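Local coordinates for protein methylmalonyl-CoA carboxyltransferase 12S subunit (Propionibacterium freudenreichii, PDB 1ON3) that transfers the carboxyl group of methylmalonyl-CoA to the biotin of the 1.3S subunit, as the hexameric core of the transcarboxylase complex, at residues Thr117-Val120 with Glu121-Gln125; Glu124-Leu128 with Thr129-Phe133. All blocks are in the same frame, centred on the assembly; numbering follows the deposited sequence.

Interaction 1: residues Thr117-Val120 with Glu121-Gln125; sequences TKVV and ETMEQ
Glu121 sits one helical turn after Thr117, and the two side chains run side by side. The backbone N of Glu121 bonds to Thr117 O at 2.9 Å. A chi1 of -65° sets OG1 of Thr117 beside its backbone N, and this hydroxyl bonds back to Glu113 O. The Glu121 side chain has two conformers; in the one described, OE1 forms a salt bridge with Arg66. Thr122 follows with two bonds to one acceptor. Its OG1 lies 2.9 Å from Lys118 O and its backbone N 3.1 Å from the same atom, from opposite faces of the carbonyl plane. The hydroxyl is thereby tied to its own helix. Met123 crosses Val119 at a slant, with SD 3.9 Å from Val119 CG1. Glu124 lays its CG 3.2 Å from Val120 O, then bends at chi2 (-74°), and its OE2 forms a salt bridge with Lys163. Gln125 folds back, and its NE2 donates to Glu121 O over 3.3 Å in a bent bond (144°). That oxygen lies in the amide plane of Gln125, whose backbone N reaches it from the opposite face. On helix 113-129, Val119 and Met123 face helix 147-164 and strand 133-139, whereas Lys118 and Thr122 lie against strand 85-92.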
loop_
_atom_site.group_PDB
_atom_site.type_symbol
_atom_site.label_atom_id
_atom_site.label_comp_id
_atom_site.label_asym_id
_atom_site.label_seq_id
_atom_site.Cartn_x
_atom_site.Cartn_y
_atom_site.Cartn_z
ATOM N N THR E 117 -14.741 -14.615 27.817
ATOM C CA THR E 117 -14.819 -14.887 26.389
ATOM C C THR E 117 -15.936 -14.044 25.777
ATOM O O THR E 117 -15.778 -13.520 24.676
ATOM C CB THR E 117 -15.080 -16.378 26.124
ATOM O OG1 THR E 117 -13.950 -17.126 26.584
ATOM C CG2 THR E 117 -15.285 -16.637 24.639
ATOM N N LYS E 118 -17.049 -13.905 26.500
ATOM C CA LYS E 118 -18.190 -13.109 26.036
ATOM C C LYS E 118 -17.765 -11.648 25.851
ATOM O O LYS E 118 -18.119 -10.975 24.865
ATOM C CB LYS E 118 -19.344 -13.165 27.058
ATOM C CG LYS E 118 -20.225 -14.427 26.988
ATOM C CD LYS E 118 -21.380 -14.393 27.993
ATOM C CE LYS E 118 -22.335 -13.247 27.725
ATOM N NZ LYS E 118 -23.506 -13.276 28.650
ATOM N N VAL E 119 -17.022 -11.144 26.820
ATOM C CA VAL E 119 -16.554 -9.761 26.748
ATOM C C VAL E 119 -15.609 -9.569 25.553
ATOM O O VAL E 119 -15.725 -8.594 24.806
ATOM C CB VAL E 119 -15.833 -9.350 28.049
ATOM C CG1 VAL E 119 -15.168 -7.987 27.871
ATOM C CG2 VAL E 119 -16.849 -9.270 29.190
ATOM N N VAL E 120 -14.676 -10.497 25.371
ATOM C CA VAL E 120 -13.741 -10.402 24.257
ATOM C C VAL E 120 -14.470 -10.463 22.911
ATOM O O VAL E 120 -14.135 -9.731 21.978
ATOM C CB VAL E 120 -12.670 -11.526 24.330
ATOM C CG1 VAL E 120 -11.808 -11.509 23.086
ATOM C CG2 VAL E 120 -11.772 -11.308 25.546
ATOM N N GLU E 121 -15.473 -11.331 22.805
ATOM C CA GLU E 121 -16.211 -11.439 21.555
ATOM C C GLU E 121 -16.926 -10.124 21.262
ATOM O O GLU E 121 -16.999 -9.688 20.112
ATOM C CB GLU E 121 -17.170 -12.641 21.611
ATOM C CG GLU E 121 -16.526 -13.899 21.003
ATOM C CD GLU E 121 -17.096 -15.210 21.526
ATOM O OE1 GLU E 121 -18.297 -15.250 21.881
ATOM O OE2 GLU E 121 -16.335 -16.208 21.569
ATOM N N THR E 122 -17.424 -9.470 22.304
ATOM C CA THR E 122 -18.111 -8.193 22.131
ATOM C C THR E 122 -17.111 -7.120 21.729
ATOM O O THR E 122 -17.417 -6.248 20.926
ATOM C CB THR E 122 -18.841 -7.770 23.422
ATOM O OG1 THR E 122 -19.772 -8.792 23.782
ATOM C CG2 THR E 122 -19.601 -6.473 23.209
ATOM N N MET E 123 -15.912 -7.182 22.296
ATOM C CA MET E 123 -14.862 -6.224 21.946
ATOM C C MET E 123 -14.445 -6.430 20.483
ATOM O O MET E 123 -14.203 -5.459 19.747
ATOM C CB MET E 123 -13.652 -6.440 22.866
ATOM C CG MET E 123 -13.919 -6.041 24.311
ATOM S SD MET E 123 -12.562 -6.521 25.380
ATOM C CE MET E 123 -11.224 -5.456 24.765
ATOM N N GLU E 124 -14.339 -7.692 20.064
ATOM C CA GLU E 124 -13.971 -7.993 18.678
ATOM C C GLU E 124 -15.044 -7.467 17.738
ATOM O O GLU E 124 -14.730 -7.066 16.620
ATOM C CB GLU E 124 -13.801 -9.504 18.444
ATOM C CG GLU E 124 -12.619 -10.148 19.186
ATOM C CD GLU E 124 -11.241 -9.822 18.603
ATOM O OE1 GLU E 124 -10.242 -10.315 19.181
ATOM O OE2 GLU E 124 -11.138 -9.091 17.583
ATOM N N GLN E 125 -16.303 -7.493 18.170
ATOM C CA GLN E 125 -17.381 -6.969 17.332
ATOM C C GLN E 125 -17.287 -5.444 17.242
ATOM O O GLN E 125 -17.586 -4.861 16.199
ATOM C CB GLN E 125 -18.757 -7.367 17.877
ATOM C CG GLN E 125 -18.959 -8.871 18.053
ATOM C CD GLN E 125 -18.556 -9.681 16.836
ATOM O OE1 GLN E 125 -19.184 -9.594 15.780
ATOM N NE2 GLN E 125 -17.498 -10.481 16.979
#

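Interaction 2: residues Glu124-Leu128 with Thr129-Phe133; sequences EQALL and TGTPF
Thr129 turns its hydroxyl back along the helix to Gln125, with OG1 2.7 Å from Gln125 O. The backbone N of Thr129 bonds to the same oxygen at 3.0 Å. Hydroxyl and N-H approach from opposite faces of the carbonyl plane, so one acceptor takes two bonds at the end of the helix. A chi1 of 59° places OG1 between the backbone N and the carbonyl carbon, and methyl CG2 also stays near Gln125 O. Ala126 meets the returning chain. Its CB lies 3.4 Å from Thr131 O and 3.8 Å from Thr131 OG1. The Thr131 hydroxyl has a hydrogen bond with His98 ND1. Further on, Phe133 points its CB at Ala126, CB to CB 4.2 Å, and the ring continues toward Val119 and Met123. Gly130 has positive phi (68°) and turns the chain here. Thr131 N then bonds to Ala126 O at 2.8 Å, and Gly130 N makes a weak bond to Leu127 O at 3.3 Å. Leu128 and Thr129 also pack on the second subunit, another copy of this protein. The arrangement is a Schellman motif with Gly130 as the C' residue, and it ends helix 113-129 ahead of strand 133-139.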
loop_
_atom_site.group_PDB
_atom_site.type_symbol
_atom_site.label_atom_id
_atom_site.label_comp_id
_atom_site.label_asym_id
_atom_site.label_seq_id
_atom_site.Cartn_x
_atom_site.Cartn_y
_atom_site.Cartn_z
ATOM N N GLU E 124 -14.339 -7.692 20.064
ATOM C CA GLU E 124 -13.971 -7.993 18.678
ATOM C C GLU E 124 -15.044 -7.467 17.738
ATOM O O GLU E 124 -14.730 -7.066 16.620
ATOM C CB GLU E 124 -13.801 -9.504 18.444
ATOM C CG GLU E 124 -12.619 -10.148 19.186
ATOM C CD GLU E 124 -11.241 -9.822 18.603
ATOM O OE1 GLU E 124 -10.242 -10.315 19.181
ATOM O OE2 GLU E 124 -11.138 -9.091 17.583
ATOM N N GLN E 125 -16.303 -7.493 18.170
ATOM C CA GLN E 125 -17.381 -6.969 17.332
ATOM C C GLN E 125 -17.287 -5.444 17.242
ATOM O O GLN E 125 -17.586 -4.861 16.199
ATOM C CB GLN E 125 -18.757 -7.367 17.877
ATOM C CG GLN E 125 -18.959 -8.871 18.053
ATOM C CD GLN E 125 -18.556 -9.681 16.836
ATOM O OE1 GLN E 125 -19.184 -9.594 15.780
ATOM N NE2 GLN E 125 -17.498 -10.481 16.979
ATOM N N ALA E 126 -16.903 -4.786 18.332
ATOM C CA ALA E 126 -16.754 -3.328 18.291
ATOM C C ALA E 126 -15.646 -2.978 17.294
ATOM O O ALA E 126 -15.771 -2.025 16.526
ATOM C CB ALA E 126 -16.393 -2.766 19.688
ATOM N N LEU E 127 -14.572 -3.761 17.311
ATOM C CA LEU E 127 -13.427 -3.556 16.421
ATOM C C LEU E 127 -13.814 -3.804 14.956
ATOM O O LEU E 127 -13.505 -3.011 14.074
ATOM C CB LEU E 127 -12.274 -4.498 16.826
ATOM C CG LEU E 127 -10.961 -4.388 16.035
ATOM C CD1 LEU E 127 -10.373 -2.998 16.234
ATOM C CD2 LEU E 127 -9.954 -5.445 16.511
ATOM N N LEU E 128 -14.499 -4.912 14.710
ATOM C CA LEU E 128 -14.932 -5.279 13.356
ATOM C C LEU E 128 -15.885 -4.266 12.711
ATOM O O LEU E 128 -15.836 -4.044 11.508
ATOM C CB LEU E 128 -15.627 -6.639 13.397
ATOM C CG LEU E 128 -16.072 -7.195 12.043
ATOM C CD1 LEU E 128 -14.848 -7.586 11.222
ATOM C CD2 LEU E 128 -16.961 -8.413 12.262
ATOM N N THR E 129 -16.765 -3.677 13.512
ATOM C CA THR E 129 -17.747 -2.718 13.012
ATOM C C THR E 129 -17.333 -1.270 13.253
ATOM O O THR E 129 -18.037 -0.331 12.858
ATOM C CB THR E 129 -19.113 -2.965 13.671
ATOM O OG1 THR E 129 -18.984 -2.840 15.092
ATOM C CG2 THR E 129 -19.627 -4.391 13.330
ATOM N N GLY E 130 -16.194 -1.095 13.911
ATOM C CA GLY E 130 -15.698 0.246 14.185
ATOM C C GLY E 130 -16.513 1.080 15.164
ATOM O O GLY E 130 -16.738 2.275 14.936
ATOM N N THR E 131 -16.956 0.487 16.265
ATOM C CA THR E 131 -17.722 1.272 17.226
ATOM C C THR E 131 -17.055 1.339 18.590
ATOM O O THR E 131 -16.177 0.525 18.925
ATOM C CB THR E 131 -19.140 0.700 17.489
ATOM O OG1 THR E 131 -19.040 -0.349 18.466
ATOM C CG2 THR E 131 -19.768 0.152 16.196
ATOM N N PRO E 132 -17.467 2.316 19.401
ATOM C CA PRO E 132 -16.908 2.461 20.743
ATOM C C PRO E 132 -17.295 1.229 21.576
ATOM O O PRO E 132 -18.277 0.536 21.266
ATOM C CB PRO E 132 -17.601 3.709 21.265
ATOM C CG PRO E 132 -17.748 4.544 20.035
ATOM C CD PRO E 132 -18.184 3.542 18.991
ATOM N N PHE E 133 -16.517 0.969 22.623
ATOM C CA PHE E 133 -16.765 -0.143 23.544
ATOM C C PHE E 133 -16.810 0.399 24.974
ATOM O O PHE E 133 -15.862 1.051 25.421
ATOM C CB PHE E 133 -15.651 -1.184 23.461
ATOM C CG PHE E 133 -15.763 -2.252 24.500
ATOM C CD1 PHE E 133 -14.808 -2.373 25.506
ATOM C CD2 PHE E 133 -16.844 -3.113 24.502
ATOM C CE1 PHE E 133 -14.941 -3.348 26.505
ATOM C CE2 PHE E 133 -16.986 -4.086 25.496
ATOM C CZ PHE E 133 -16.031 -4.197 26.496
#

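In the fold
Interaction 1 comes first along the chain, and interaction 2 begins where it ends, with Glu124 and Gln125 in both. Both use helix 113-129. Their centres are about 9 Å apart. Phe133, at the start of strand 133-139, joins them: its CZ lies 3.6 Å from Met123 CG, so the chain leaving the helix packs back on the middle of it. Together they span most of helix 113-129 and the turn that leads to strand 133-139, within the beta-alpha-beta unit that starts with strand 95-102. This unit belongs to the N-terminal carboxyltransferase half. Gln125 bonds Tyr506 of the second subunit, so this end of the helix lies at a contact between subunits of the hexamer.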